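Local coordinates for protein tricorn protease (Thermoplasma acidophilum, PDB 1K32) that is a serine protease that probably trims peptides released by the proteasome, with beta propellers thought to gate the passage of substrate, at residues 19-24 against 58-63; 435-440 against 453-458; 607-612 against 625-630. All coordinates share one frame; numbering follows the deposited sequence.

Starting at the N terminus, the chain builds a six-bladed propeller, and contact 1 closes a loop of 33 residues there, setting the inner strand of its first blade beside that of the second. The chain then enters a seven-bladed propeller. Contact 2 closes a hairpin within its fourth blade, and contact 3 closes the passage from the sixth blade, which ends in strand 603-610, into the seventh. The three loops follow in series, none nested or crossed. Contacts 2 and 3 have their centres about 29 Å apart; the centre of contact 1, on the opposite side of the chain's centre, is about 65 Å from that of contact 2 and about 51 Å from that of contact 3.

Contact 1: residues 19-24 against 58-63; sequences NPDIHG and ARFFPD
The carboxylate of D21 reaches across to the backbone of F60 and the side chain of R59, while H23, two residues on, sets its CB over the F60 ring. Strands 19-23 and 58-60 run almost parallel, 7° apart, but their axes are 6.7 Å from each other, so side chains do most of the joining. With CG of D21 anti to its own N (chi1 -170°), the carboxylate extends toward strand 58-60, and its OD1 accepts the N-H of F60 at 2.6 Å, nearly along the C-O axis. The same oxygen lies at the edge of the R59 guanidinium, in its plane, as a long salt bridge of 3.6 Å to NE; the arginine chain bends at chi2 and chi3 to come round to it. OD2 turns back on its own strand and takes the N-H of I22 from above the carboxylate plane. Beyond it, CB of H23 sits over the centre of the F60 ring, a CH-pi contact 3.7 Å from the centroid. The two rings themselves meet obliquely, and the imidazole CE1 comes to 3.3 Å from O of P62. At the other end, a water lies between O of N19 and O of A58, within bonding distance of both (3.0 and 2.7 Å). These are the inner strands of the first two blades of the six-bladed propeller, and N253 of the last blade touches both D21 and R59. An alanine in place of D21 is likely to leave F60 N and R59 NE without this shared acceptor, weakening the tie between the blades. A buried carboxylate held by two backbone N-H groups and a guanidinium is probably kept ionised, so the seam between these blades is polar at its middle and aromatic toward H23.

Contact 2: residues 435-440 against 453-458; sequences IAYGFP and AIHVYD
H455 packs against two aromatic side chains of the partner strand: its CB against Y437, its imidazole against F439. The CB rests over the Y437 face, 3.8 Å from the ring centroid, and the imidazole takes CB of F439 over one face. The F439 and H455 rings are nearly parallel, at 16°, but slid apart so that they barely overlap. Y437 carries CG between its backbone N and carbonyl carbon (chi1 54°), which tips the ring over toward H455; its edge meets CB of Y457, beside which I435 lies pointing the same way. On the other face of the sheet, A436 CB packs on CG2 of V456 at 4.1 Å, and CD1 of I454 reaches CA of G438. The two strands are the middle pair of the fourth blade in the seven-bladed propeller, joined as an antiparallel hairpin. Three hydrogen-bonded pairs, I435 with Y457, Y437 with H455 and F439 with A453, supply six backbone bonds. The shortest runs from F439 N to A453 O, at 2.6 Å. The longest, A453 N to F439 O, is 3.2 Å. Farther out, the Y437 hydroxyl hydrogen-bonds E416 on strand 412-417 of the preceding blade.

Contact 3: residues 607-612 against 625-630; sequences KNNLTD and RKDDGK
R625 faces both T611 and D612, and that two-against-one pairing is a classic beta bulge. Its O takes the N-H of T611 at 2.8 Å and, weakly, that of D612, while its own N donates to D612 O at 3.0 Å. The CB atoms of R625 and D612 lie alongside, 3.7 Å apart. From there the arginine chain bends at chi2 (86°) and chi3 (66°), curling away from D612 until NH2 gives a 2.6 Å bond to G629 O, which lies in the guanidinium plane. D612 has its own salt bridge to R614. K626 comes next, opposite L610 in a non-hydrogen-bonded pair, with its CG 4.1 Å from CD2 of L610. The rest of its chain is extended and crosses K607 at about a right angle. The two ammonium groups converge on E642, which forms a salt bridge with each, and K626 NZ also donates to a water that in turn bonds N608 O. D627 gives its N-H to N609 O at 2.9 Å, and its OD1 lies against CB of N609. D628 makes an Asx turn, OD1 accepting K630 N at 2.8 Å, and its other oxygen bonds the Y632 hydroxyl. G629, with positive phi, closes the type I turn by donating N-H to K626 O, and K630 O takes the N-H of K626. The contact thus sits where strand 603-610, the outermost of the sixth blade of the seven-bladed propeller, turns a corner into strand 612-615, the inner strand of the seventh; strand 621-626 pairs with the latter and turns toward strand 631-635, whose Y632 makes a cation-pi contact with K626, while F303 on strand 300-305 of the first blade of the same propeller touches D612 and R625.

Contact 1: residues 19-24 against 58-63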
loop_
_atom_site.group_PDB
_atom_site.type_symbol
_atom_site.label_atom_id
_atom_site.label_comp_id
_atom_site.label_asym_id
_atom_site.label_seq_id
_atom_site.Cartn_x
_atom_site.Cartn_y
_atom_site.Cartn_z
ATOM N N ASN A 19 43.623 53.039 11.339
ATOM C CA ASN A 19 42.811 53.656 12.382
ATOM C C ASN A 19 43.470 53.772 13.753
ATOM O O ASN A 19 43.188 53.006 14.660
ATOM C CB ASN A 19 41.494 52.881 12.464
ATOM C CG ASN A 19 40.774 52.825 11.108
ATOM O OD1 ASN A 19 39.823 52.070 10.915
ATOM N ND2 ASN A 19 41.230 53.642 10.171
ATOM N N PRO A 20 44.334 54.770 13.920
ATOM C CA PRO A 20 45.025 54.954 15.191
ATOM C C PRO A 20 44.406 56.008 16.101
ATOM O O PRO A 20 43.583 56.809 15.679
ATOM C CB PRO A 20 46.402 55.376 14.726
ATOM C CG PRO A 20 46.018 56.382 13.638
ATOM C CD PRO A 20 44.901 55.664 12.888
ATOM N N ASP A 21 44.834 55.995 17.355
ATOM C CA ASP A 21 44.408 56.973 18.346
ATOM C C ASP A 21 45.711 57.223 19.090
ATOM O O ASP A 21 46.641 56.428 18.997
ATOM C CB ASP A 21 43.348 56.407 19.297
ATOM C CG ASP A 21 42.715 57.491 20.191
ATOM O OD1 ASP A 21 41.871 57.146 21.051
ATOM O OD2 ASP A 21 43.057 58.688 20.032
ATOM N N ILE A 22 45.803 58.319 19.819
ATOM C CA ILE A 22 47.044 58.604 20.510
ATOM C C ILE A 22 46.800 59.221 21.869
ATOM O O ILE A 22 45.829 59.939 22.061
ATOM C CB ILE A 22 47.919 59.562 19.674
ATOM C CG1 ILE A 22 49.231 59.851 20.409
ATOM C CG2 ILE A 22 47.153 60.850 19.403
ATOM C CD1 ILE A 22 50.244 60.607 19.583
ATOM N N HIS A 23 47.685 58.908 22.808
ATOM C CA HIS A 23 47.621 59.450 24.164
ATOM C C HIS A 23 49.054 59.538 24.663
ATOM O O HIS A 23 49.674 58.525 24.975
ATOM C CB HIS A 23 46.811 58.555 25.099
ATOM C CG HIS A 23 46.556 59.171 26.440
ATOM N ND1 HIS A 23 45.548 60.085 26.659
ATOM C CD2 HIS A 23 47.217 59.053 27.617
ATOM C CE1 HIS A 23 45.600 60.505 27.911
ATOM N NE2 HIS A 23 46.605 59.894 28.513
ATOM N N GLY A 24 49.577 60.757 24.721
ATOM C CA GLY A 24 50.947 60.954 25.165
ATOM C C GLY A 24 51.933 60.301 24.212
ATOM O O GLY A 24 52.015 60.662 23.039
ATOM N N ALA A 58 39.167 52.184 17.841
ATOM C CA ALA A 58 39.564 52.048 19.246
ATOM C C ALA A 58 39.896 53.446 19.736
ATOM O O ALA A 58 40.689 54.147 19.105
ATOM C CB ALA A 58 40.785 51.144 19.381
ATOM N N ARG A 59 39.285 53.835 20.853
ATOM C CA ARG A 59 39.471 55.164 21.418
ATOM C C ARG A 59 39.887 55.149 22.878
ATOM O O ARG A 59 39.236 54.509 23.706
ATOM C CB ARG A 59 38.167 55.970 21.299
ATOM C CG ARG A 59 37.767 56.367 19.875
ATOM C CD ARG A 59 38.766 57.373 19.305
ATOM N NE ARG A 59 38.776 58.613 20.072
ATOM C CZ ARG A 59 37.805 59.522 20.040
ATOM N NH1 ARG A 59 37.897 60.620 20.775
ATOM N NH2 ARG A 59 36.747 59.339 19.264
ATOM N N PHE A 60 40.960 55.874 23.187
ATOM C CA PHE A 60 41.452 56.006 24.559
ATOM C C PHE A 60 40.440 56.840 25.343
ATOM O O PHE A 60 39.906 57.812 24.820
ATOM C CB PHE A 60 42.768 56.800 24.628
ATOM C CG PHE A 60 44.015 56.011 24.311
ATOM C CD1 PHE A 60 44.727 56.253 23.140
ATOM C CD2 PHE A 60 44.524 55.094 25.218
ATOM C CE1 PHE A 60 45.936 55.595 22.884
ATOM C CE2 PHE A 60 45.729 54.426 24.974
ATOM C CZ PHE A 60 46.437 54.679 23.807
ATOM N N PHE A 61 40.178 56.475 26.591
ATOM C CA PHE A 61 39.304 57.302 27.403
ATOM C C PHE A 61 40.204 58.494 27.737
ATOM O O PHE A 61 41.429 58.390 27.644
ATOM C CB PHE A 61 38.879 56.584 28.689
ATOM C CG PHE A 61 37.611 55.802 28.550
ATOM C CD1 PHE A 61 37.569 54.641 27.786
ATOM C CD2 PHE A 61 36.446 56.231 29.181
ATOM C CE1 PHE A 61 36.380 53.916 27.654
ATOM C CE2 PHE A 61 35.258 55.514 29.054
ATOM C CZ PHE A 61 35.227 54.356 28.291
ATOM N N PRO A 62 39.614 59.633 28.127
ATOM C CA PRO A 62 40.362 60.850 28.467
ATOM C C PRO A 62 41.649 60.707 29.296
ATOM O O PRO A 62 42.641 61.380 29.014
ATOM C CB PRO A 62 39.307 61.719 29.168
ATOM C CG PRO A 62 38.301 60.711 29.672
ATOM C CD PRO A 62 38.199 59.788 28.495
ATOM N N ASP A 63 41.643 59.841 30.302
ATOM C CA ASP A 63 42.825 59.667 31.136
ATOM C C ASP A 63 43.805 58.631 30.591
ATOM O O ASP A 63 44.829 58.345 31.223
ATOM C CB ASP A 63 42.413 59.296 32.563
ATOM C CG ASP A 63 41.674 57.982 32.636
ATOM O OD1 ASP A 63 41.128 57.671 33.717
ATOM O OD2 ASP A 63 41.643 57.253 31.624
HETATM O O HOH W 1 41.194 54.304 16.427
#

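Contact 2: residues 435-440 against 453-458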
loop_
_atom_site.group_PDB
_atom_site.type_symbol
_atom_site.label_atom_id
_atom_site.label_comp_id
_atom_site.label_asym_id
_atom_site.label_seq_id
_atom_site.Cartn_x
_atom_site.Cartn_y
_atom_site.Cartn_z
ATOM N N ILE A 435 21.685 25.442 -33.212
ATOM C CA ILE A 435 21.888 26.137 -31.954
ATOM C C ILE A 435 20.727 27.123 -31.872
ATOM O O ILE A 435 20.590 28.010 -32.715
ATOM C CB ILE A 435 23.250 26.888 -31.934
ATOM C CG1 ILE A 435 24.393 25.891 -32.188
ATOM C CG2 ILE A 435 23.449 27.597 -30.592
ATOM C CD1 ILE A 435 25.783 26.505 -32.235
ATOM N N ALA A 436 19.863 26.941 -30.882
ATOM C CA ALA A 436 18.725 27.834 -30.704
ATOM C C ALA A 436 19.035 28.704 -29.501
ATOM O O ALA A 436 19.539 28.212 -28.491
ATOM C CB ALA A 436 17.449 27.030 -30.462
ATOM N N TYR A 437 18.725 29.990 -29.603
ATOM C CA TYR A 437 19.011 30.917 -28.519
ATOM C C TYR A 437 18.066 32.116 -28.477
ATOM O O TYR A 437 17.545 32.547 -29.512
ATOM C CB TYR A 437 20.454 31.412 -28.651
ATOM C CG TYR A 437 20.767 31.998 -30.015
ATOM C CD1 TYR A 437 20.676 33.368 -30.251
ATOM C CD2 TYR A 437 21.141 31.174 -31.075
ATOM C CE1 TYR A 437 20.951 33.909 -31.516
ATOM C CE2 TYR A 437 21.417 31.702 -32.354
ATOM C CZ TYR A 437 21.316 33.065 -32.562
ATOM O OH TYR A 437 21.535 33.577 -33.826
ATOM N N GLY A 438 17.836 32.630 -27.266
ATOM C CA GLY A 438 16.998 33.801 -27.086
ATOM C C GLY A 438 17.803 35.027 -27.497
ATOM O O GLY A 438 18.898 35.281 -26.965
ATOM N N PHE A 439 17.268 35.793 -28.441
ATOM C CA PHE A 439 17.964 36.966 -28.949
ATOM C C PHE A 439 17.345 38.294 -28.504
ATOM O O PHE A 439 16.284 38.689 -28.983
ATOM C CB PHE A 439 18.034 36.870 -30.485
ATOM C CG PHE A 439 18.848 37.961 -31.125
ATOM C CD1 PHE A 439 18.229 39.033 -31.747
ATOM C CD2 PHE A 439 20.237 37.921 -31.082
ATOM C CE1 PHE A 439 18.983 40.059 -32.325
ATOM C CE2 PHE A 439 21.008 38.937 -31.653
ATOM C CZ PHE A 439 20.381 40.013 -32.279
ATOM N N PRO A 440 17.990 38.992 -27.546
ATOM C CA PRO A 440 17.421 40.270 -27.102
ATOM C C PRO A 440 17.528 41.342 -28.180
ATOM O O PRO A 440 18.535 41.446 -28.891
ATOM C CB PRO A 440 18.206 40.596 -25.826
ATOM C CG PRO A 440 19.470 39.820 -25.965
ATOM C CD PRO A 440 19.071 38.547 -26.650
ATOM N N ALA A 453 13.440 37.215 -29.065
ATOM C CA ALA A 453 12.953 36.265 -30.041
ATOM C C ALA A 453 13.923 35.095 -30.067
ATOM O O ALA A 453 15.102 35.255 -29.776
ATOM C CB ALA A 453 12.888 36.919 -31.416
ATOM N N ILE A 454 13.429 33.914 -30.388
ATOM C CA ILE A 454 14.295 32.758 -30.477
ATOM C C ILE A 454 14.899 32.729 -31.881
ATOM O O ILE A 454 14.183 32.871 -32.866
ATOM C CB ILE A 454 13.514 31.443 -30.267
ATOM C CG1 ILE A 454 12.916 31.411 -28.849
ATOM C CG2 ILE A 454 14.441 30.237 -30.528
ATOM C CD1 ILE A 454 13.914 31.651 -27.741
ATOM N N HIS A 455 16.215 32.592 -31.963
ATOM C CA HIS A 455 16.897 32.490 -33.259
ATOM C C HIS A 455 17.517 31.108 -33.329
ATOM O O HIS A 455 17.941 30.566 -32.310
ATOM C CB HIS A 455 18.020 33.518 -33.393
ATOM C CG HIS A 455 17.561 34.875 -33.815
ATOM N ND1 HIS A 455 16.234 35.185 -34.017
ATOM C CD2 HIS A 455 18.257 36.014 -34.054
ATOM C CE1 HIS A 455 16.130 36.459 -34.359
ATOM N NE2 HIS A 455 17.343 36.984 -34.387
ATOM N N VAL A 456 17.575 30.537 -34.525
ATOM C CA VAL A 456 18.175 29.226 -34.671
ATOM C C VAL A 456 19.295 29.287 -35.702
ATOM O O VAL A 456 19.092 29.753 -36.829
ATOM C CB VAL A 456 17.152 28.178 -35.116
ATOM C CG1 VAL A 456 17.844 26.831 -35.273
ATOM C CG2 VAL A 456 16.015 28.109 -34.107
ATOM N N TYR A 457 20.472 28.823 -35.297
ATOM C CA TYR A 457 21.648 28.805 -36.158
ATOM C C TYR A 457 21.881 27.409 -36.730
ATOM O O TYR A 457 21.970 26.432 -35.983
ATOM C CB TYR A 457 22.881 29.229 -35.355
ATOM C CG TYR A 457 24.151 29.292 -36.163
ATOM C CD1 TYR A 457 24.303 30.239 -37.177
ATOM C CD2 TYR A 457 25.207 28.417 -35.911
ATOM C CE1 TYR A 457 25.475 30.315 -37.919
ATOM C CE2 TYR A 457 26.391 28.484 -36.651
ATOM C CZ TYR A 457 26.513 29.438 -37.653
ATOM O OH TYR A 457 27.663 29.512 -38.402
ATOM N N ASP A 458 21.970 27.317 -38.051
ATOM C CA ASP A 458 22.215 26.039 -38.713
ATOM C C ASP A 458 23.706 25.938 -39.030
ATOM O O ASP A 458 24.219 26.680 -39.880
ATOM C CB ASP A 458 21.411 25.939 -40.017
ATOM C CG ASP A 458 21.466 24.539 -40.651
ATOM O OD1 ASP A 458 22.400 23.762 -40.358
ATOM O OD2 ASP A 458 20.571 24.217 -41.462
#

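Contact 3: residues 607-612 against 625-630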
loop_
_atom_site.group_PDB
_atom_site.type_symbol
_atom_site.label_atom_id
_atom_site.label_comp_id
_atom_site.label_asym_id
_atom_site.label_seq_id
_atom_site.Cartn_x
_atom_site.Cartn_y
_atom_site.Cartn_z
ATOM N N LYS A 607 8.972 16.803 -8.182
ATOM C CA LYS A 607 9.832 17.242 -7.090
ATOM C C LYS A 607 9.502 18.690 -6.745
ATOM O O LYS A 607 9.255 19.495 -7.643
ATOM C CB LYS A 607 11.295 17.146 -7.531
ATOM C CG LYS A 607 12.305 17.158 -6.405
ATOM C CD LYS A 607 12.309 15.828 -5.646
ATOM C CE LYS A 607 12.735 14.665 -6.536
ATOM N NZ LYS A 607 12.933 13.412 -5.737
ATOM N N ASN A 608 9.495 19.027 -5.458
ATOM C CA ASN A 608 9.209 20.398 -5.046
ATOM C C ASN A 608 10.348 20.994 -4.227
ATOM O O ASN A 608 11.367 20.345 -4.009
ATOM C CB ASN A 608 7.899 20.473 -4.248
ATOM C CG ASN A 608 7.948 19.679 -2.950
ATOM O OD1 ASN A 608 9.002 19.198 -2.533
ATOM N ND2 ASN A 608 6.796 19.547 -2.299
ATOM N N ASN A 609 10.174 22.237 -3.791
ATOM C CA ASN A 609 11.173 22.934 -2.995
ATOM C C ASN A 609 12.511 23.070 -3.708
ATOM O O ASN A 609 13.569 23.036 -3.075
ATOM C CB ASN A 609 11.360 22.218 -1.653
ATOM C CG ASN A 609 10.122 22.295 -0.781
ATOM O OD1 ASN A 609 9.840 21.389 -0.005
ATOM N ND2 ASN A 609 9.380 23.390 -0.901
ATOM N N LEU A 610 12.461 23.245 -5.026
ATOM C CA LEU A 610 13.677 23.391 -5.815
ATOM C C LEU A 610 14.089 24.852 -5.930
ATOM O O LEU A 610 13.283 25.755 -5.722
ATOM C CB LEU A 610 13.477 22.819 -7.220
ATOM C CG LEU A 610 13.025 21.359 -7.321
ATOM C CD1 LEU A 610 12.871 20.980 -8.791
ATOM C CD2 LEU A 610 14.029 20.449 -6.624
ATOM N N THR A 611 15.351 25.080 -6.266
ATOM C CA THR A 611 15.854 26.436 -6.431
ATOM C C THR A 611 16.737 26.490 -7.666
ATOM O O THR A 611 17.110 27.565 -8.126
ATOM C CB THR A 611 16.680 26.884 -5.208
ATOM O OG1 THR A 611 17.780 25.986 -5.024
ATOM C CG2 THR A 611 15.827 26.876 -3.956
ATOM N N ASP A 612 17.061 25.320 -8.206
ATOM C CA ASP A 612 17.915 25.231 -9.382
ATOM C C ASP A 612 17.855 23.798 -9.919
ATOM O O ASP A 612 17.655 22.851 -9.152
ATOM C CB ASP A 612 19.355 25.598 -8.993
ATOM C CG ASP A 612 20.238 25.916 -10.196
ATOM O OD1 ASP A 612 21.460 26.101 -9.997
ATOM O OD2 ASP A 612 19.725 25.987 -11.333
ATOM N N ARG A 625 19.174 21.785 -6.773
ATOM C CA ARG A 625 19.546 22.474 -5.554
ATOM C C ARG A 625 18.163 22.682 -4.932
ATOM O O ARG A 625 17.210 23.033 -5.636
ATOM C CB ARG A 625 20.192 23.823 -5.874
ATOM C CG ARG A 625 20.261 24.790 -4.701
ATOM C CD ARG A 625 21.483 24.584 -3.845
ATOM N NE ARG A 625 22.712 24.895 -4.571
ATOM C CZ ARG A 625 23.930 24.746 -4.063
ATOM N NH1 ARG A 625 24.997 25.046 -4.794
ATOM N NH2 ARG A 625 24.075 24.299 -2.822
ATOM N N LYS A 626 18.035 22.423 -3.637
ATOM C CA LYS A 626 16.756 22.611 -2.978
ATOM C C LYS A 626 16.818 23.811 -2.044
ATOM O O LYS A 626 17.878 24.408 -1.863
ATOM C CB LYS A 626 16.350 21.344 -2.218
ATOM C CG LYS A 626 16.120 20.161 -3.141
ATOM C CD LYS A 626 15.439 18.997 -2.449
ATOM C CE LYS A 626 15.250 17.844 -3.431
ATOM N NZ LYS A 626 14.417 16.761 -2.880
ATOM N N ASP A 627 15.677 24.163 -1.463
ATOM C CA ASP A 627 15.598 25.304 -0.564
ATOM C C ASP A 627 16.475 25.113 0.665
ATOM O O ASP A 627 16.874 26.085 1.305
ATOM C CB ASP A 627 14.145 25.540 -0.148
ATOM C CG ASP A 627 13.545 24.350 0.570
ATOM O OD1 ASP A 627 13.775 23.205 0.119
ATOM O OD2 ASP A 627 12.836 24.556 1.580
ATOM N N ASP A 628 16.784 23.862 0.988
ATOM C CA ASP A 628 17.626 23.570 2.137
ATOM C C ASP A 628 19.094 23.833 1.804
ATOM O O ASP A 628 19.977 23.639 2.640
ATOM C CB ASP A 628 17.440 22.116 2.580
ATOM C CG ASP A 628 17.921 21.121 1.540
ATOM O OD1 ASP A 628 18.410 21.548 0.471
ATOM O OD2 ASP A 628 17.813 19.906 1.797
ATOM N N GLY A 629 19.347 24.267 0.573
ATOM C CA GLY A 629 20.701 24.571 0.159
ATOM C C GLY A 629 21.544 23.397 -0.299
ATOM O O GLY A 629 22.631 23.596 -0.823
ATOM N N LYS A 630 21.056 22.177 -0.119
ATOM C CA LYS A 630 21.818 20.998 -0.524
ATOM C C LYS A 630 21.587 20.587 -1.972
ATOM O O LYS A 630 20.527 20.843 -2.540
ATOM C CB LYS A 630 21.492 19.821 0.398
ATOM C CG LYS A 630 21.858 20.076 1.848
ATOM C CD LYS A 630 21.341 18.980 2.761
ATOM C CE LYS A 630 21.588 19.334 4.222
ATOM N NZ LYS A 630 21.033 18.309 5.144
HETATM O O HOH W 2 11.916 17.952 -3.011
#